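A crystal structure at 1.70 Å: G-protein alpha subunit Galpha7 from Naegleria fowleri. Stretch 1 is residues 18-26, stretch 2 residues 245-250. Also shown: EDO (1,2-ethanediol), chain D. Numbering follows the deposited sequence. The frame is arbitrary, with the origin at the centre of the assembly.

Stretch 1 (18-26) GDSGKSTIF
Stretch 2 245-250: LLLNKH

Residues 18-26 form a loop that passes into a helix at Lys22, with Gly21 as its N-cap; residues 245-248 end a strand, and Lys249 occupies the N-cap position of the helix that follows. Touching residues of the two segments are at least 221 positions apart in sequence; the segments bury 262 Å² between them and come into register at Gly21 and Asn248, whose CA atoms lie 6.8 Å apart.

The polar contacts are made by side-chain donors of the second segment, mostly to carbonyls of the loop. Asn248 (phi/psi -96/172, chi1 t, chi2 32°) points toward the loop and donates from ND2 to Ser20 O at 3.0 Å, nearly linear at 171°. Its OD1 accepts a weak bond from Lys249 N (2.8 Å) and is also satisfied elsewhere in the structure. A water accepts a second, weak bond from Asn248 ND2 at 3.3 Å and lies 3.1 Å from Thr24 OG1, bridging the segments.

Lys249 has a left-handed backbone (61/34) and an extended side chain, m at chi1 and t thereafter. Its CB leaves sideways, yet this reach brings NZ 2.9 Å from Asp19 O, to which it donates. NZ also forms a salt bridge with Asp19 OD1, at 3.2 Å a weak hydrogen bond. Asp19 (-119/32, chi1 t, chi2 14°) thus offers backbone and carboxylate oxygens to one ammonium group, while its OD2 accepts from O1 of the ethanediol at 2.7 Å.

Gly21 adopts 87/8, where a CB would be jammed against the preceding carbonyl and would also lie 2.1 Å from Asn248 ND2. Within the first segment, Ser20 OG (chi1 p) accepts from Lys22 N at 3.2 Å, and Gly21 O accepts from Ile25 N at 3.2 Å as the helix begins. Ile25 (m, t) and Leu246 (chi1 -88°, chi2 p) point toward each other's segments, and Ile25 CD1 lies 3.9 Å from Leu246 CD2, an apolar contact.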

# COMPACT_ATOMS: atom_id res chain seq x y z
N GLY A 18 1.97 -2.19 6.96
CA GLY A 18 2.96 -1.71 6.02
C GLY A 18 2.59 -1.87 4.56
O GLY A 18 3.15 -1.16 3.71
N ASP A 19 1.68 -2.80 4.24
CA ASP A 19 1.16 -2.99 2.89
C ASP A 19 -0.35 -2.77 2.85
O ASP A 19 -1.06 -3.39 2.06
CB ASP A 19 1.53 -4.38 2.36
CG ASP A 19 1.55 -4.47 0.82
OD1 ASP A 19 1.55 -3.43 0.14
OD2 ASP A 19 1.55 -5.60 0.30
N SER A 20 -0.86 -1.87 3.70
CA SER A 20 -2.26 -1.47 3.66
C SER A 20 -2.55 -0.46 2.56
O SER A 20 -3.72 -0.27 2.20
CB SER A 20 -2.66 -0.84 5.00
OG SER A 20 -1.95 0.38 5.20
N GLY A 21 -1.52 0.20 2.04
CA GLY A 21 -1.72 1.30 1.12
C GLY A 21 -1.92 2.64 1.78
O GLY A 21 -2.22 3.61 1.09
N LYS A 22 -1.74 2.73 3.10
CA LYS A 22 -1.92 4.03 3.73
C LYS A 22 -0.93 5.05 3.19
O LYS A 22 -1.28 6.23 3.06
CB LYS A 22 -1.82 3.91 5.26
CG LYS A 22 -0.45 3.64 5.80
CD LYS A 22 -0.42 3.81 7.34
CE LYS A 22 0.99 3.58 7.87
NZ LYS A 22 1.14 3.97 9.30
N SER A 23 0.29 4.63 2.84
CA SER A 23 1.25 5.58 2.27
C SER A 23 0.82 6.05 0.88
O SER A 23 1.13 7.19 0.49
CB SER A 23 2.65 4.97 2.21
OG SER A 23 2.69 3.87 1.33
N THR A 24 0.10 5.21 0.13
CA THR A 24 -0.48 5.65 -1.14
C THR A 24 -1.45 6.80 -0.92
O THR A 24 -1.45 7.78 -1.68
CB THR A 24 -1.21 4.49 -1.82
OG1 THR A 24 -0.35 3.35 -1.85
CG2 THR A 24 -1.61 4.87 -3.26
N ILE A 25 -2.29 6.69 0.11
CA ILE A 25 -3.23 7.76 0.44
C ILE A 25 -2.47 9.05 0.70
O ILE A 25 -2.86 10.12 0.21
CB ILE A 25 -4.09 7.37 1.65
CG1 ILE A 25 -4.96 6.17 1.29
CG2 ILE A 25 -4.94 8.55 2.07
CD1 ILE A 25 -5.88 5.74 2.41
N PHE A 26 -1.40 8.98 1.49
CA PHE A 26 -0.67 10.20 1.83
C PHE A 26 -0.04 10.81 0.58
O PHE A 26 -0.09 12.03 0.38
CB PHE A 26 0.40 9.94 2.89
CG PHE A 26 1.07 11.21 3.37
CD1 PHE A 26 0.51 11.95 4.39
CD2 PHE A 26 2.22 11.68 2.77
CE1 PHE A 26 1.09 13.14 4.82
CE2 PHE A 26 2.81 12.88 3.19
CZ PHE A 26 2.23 13.60 4.22
N LEU A 245 -12.96 3.33 9.22
CA LEU A 245 -12.32 2.17 8.60
C LEU A 245 -12.32 2.38 7.09
O LEU A 245 -13.39 2.59 6.50
CB LEU A 245 -13.04 0.87 8.97
CG LEU A 245 -12.46 -0.38 8.30
CD1 LEU A 245 -11.00 -0.64 8.75
CD2 LEU A 245 -13.35 -1.60 8.58
N LEU A 246 -11.14 2.33 6.48
CA LEU A 246 -11.00 2.45 5.03
C LEU A 246 -10.55 1.10 4.48
O LEU A 246 -9.44 0.64 4.79
CB LEU A 246 -9.99 3.54 4.68
CG LEU A 246 -10.52 4.96 4.54
CD1 LEU A 246 -11.12 5.46 5.85
CD2 LEU A 246 -9.37 5.85 4.08
N LEU A 247 -11.39 0.47 3.68
CA LEU A 247 -11.05 -0.80 3.05
C LEU A 247 -10.49 -0.45 1.67
O LEU A 247 -11.25 -0.10 0.76
CB LEU A 247 -12.26 -1.74 3.00
CG LEU A 247 -12.75 -2.14 4.40
CD1 LEU A 247 -14.08 -2.91 4.36
CD2 LEU A 247 -11.70 -2.96 5.13
N ASN A 248 -9.17 -0.50 1.55
CA ASN A 248 -8.41 0.05 0.45
C ASN A 248 -8.11 -1.04 -0.59
O ASN A 248 -8.40 -2.22 -0.39
CB ASN A 248 -7.12 0.69 0.99
CG ASN A 248 -6.34 1.45 -0.05
OD1 ASN A 248 -6.90 2.04 -0.98
ND2 ASN A 248 -5.02 1.44 0.09
N LYS A 249 -7.56 -0.60 -1.72
CA LYS A 249 -7.25 -1.49 -2.85
C LYS A 249 -8.50 -2.16 -3.40
O LYS A 249 -8.45 -3.29 -3.88
CB LYS A 249 -6.18 -2.52 -2.47
CG LYS A 249 -4.95 -1.91 -1.80
CD LYS A 249 -3.85 -2.94 -1.58
CE LYS A 249 -2.65 -2.33 -0.87
NZ LYS A 249 -1.52 -3.32 -0.77
N HIS A 250 -9.62 -1.43 -3.37
CA HIS A 250 -10.90 -1.97 -3.81
C HIS A 250 -10.84 -2.48 -5.25
O HIS A 250 -11.30 -3.59 -5.55
CB HIS A 250 -11.99 -0.90 -3.66
CG HIS A 250 -13.30 -1.27 -4.28
ND1 HIS A 250 -13.56 -1.09 -5.62
CD2 HIS A 250 -14.43 -1.78 -3.74
CE1 HIS A 250 -14.79 -1.51 -5.89
NE2 HIS A 250 -15.34 -1.92 -4.77
C1 EDO D . 4.44 -6.75 -0.16
O1 EDO D . 3.75 -6.89 1.09
C2 EDO D . 5.34 -7.96 -0.37
O2 EDO D . 4.52 -9.13 -0.44
O HOH W 1 -2.80 1.47 -2.37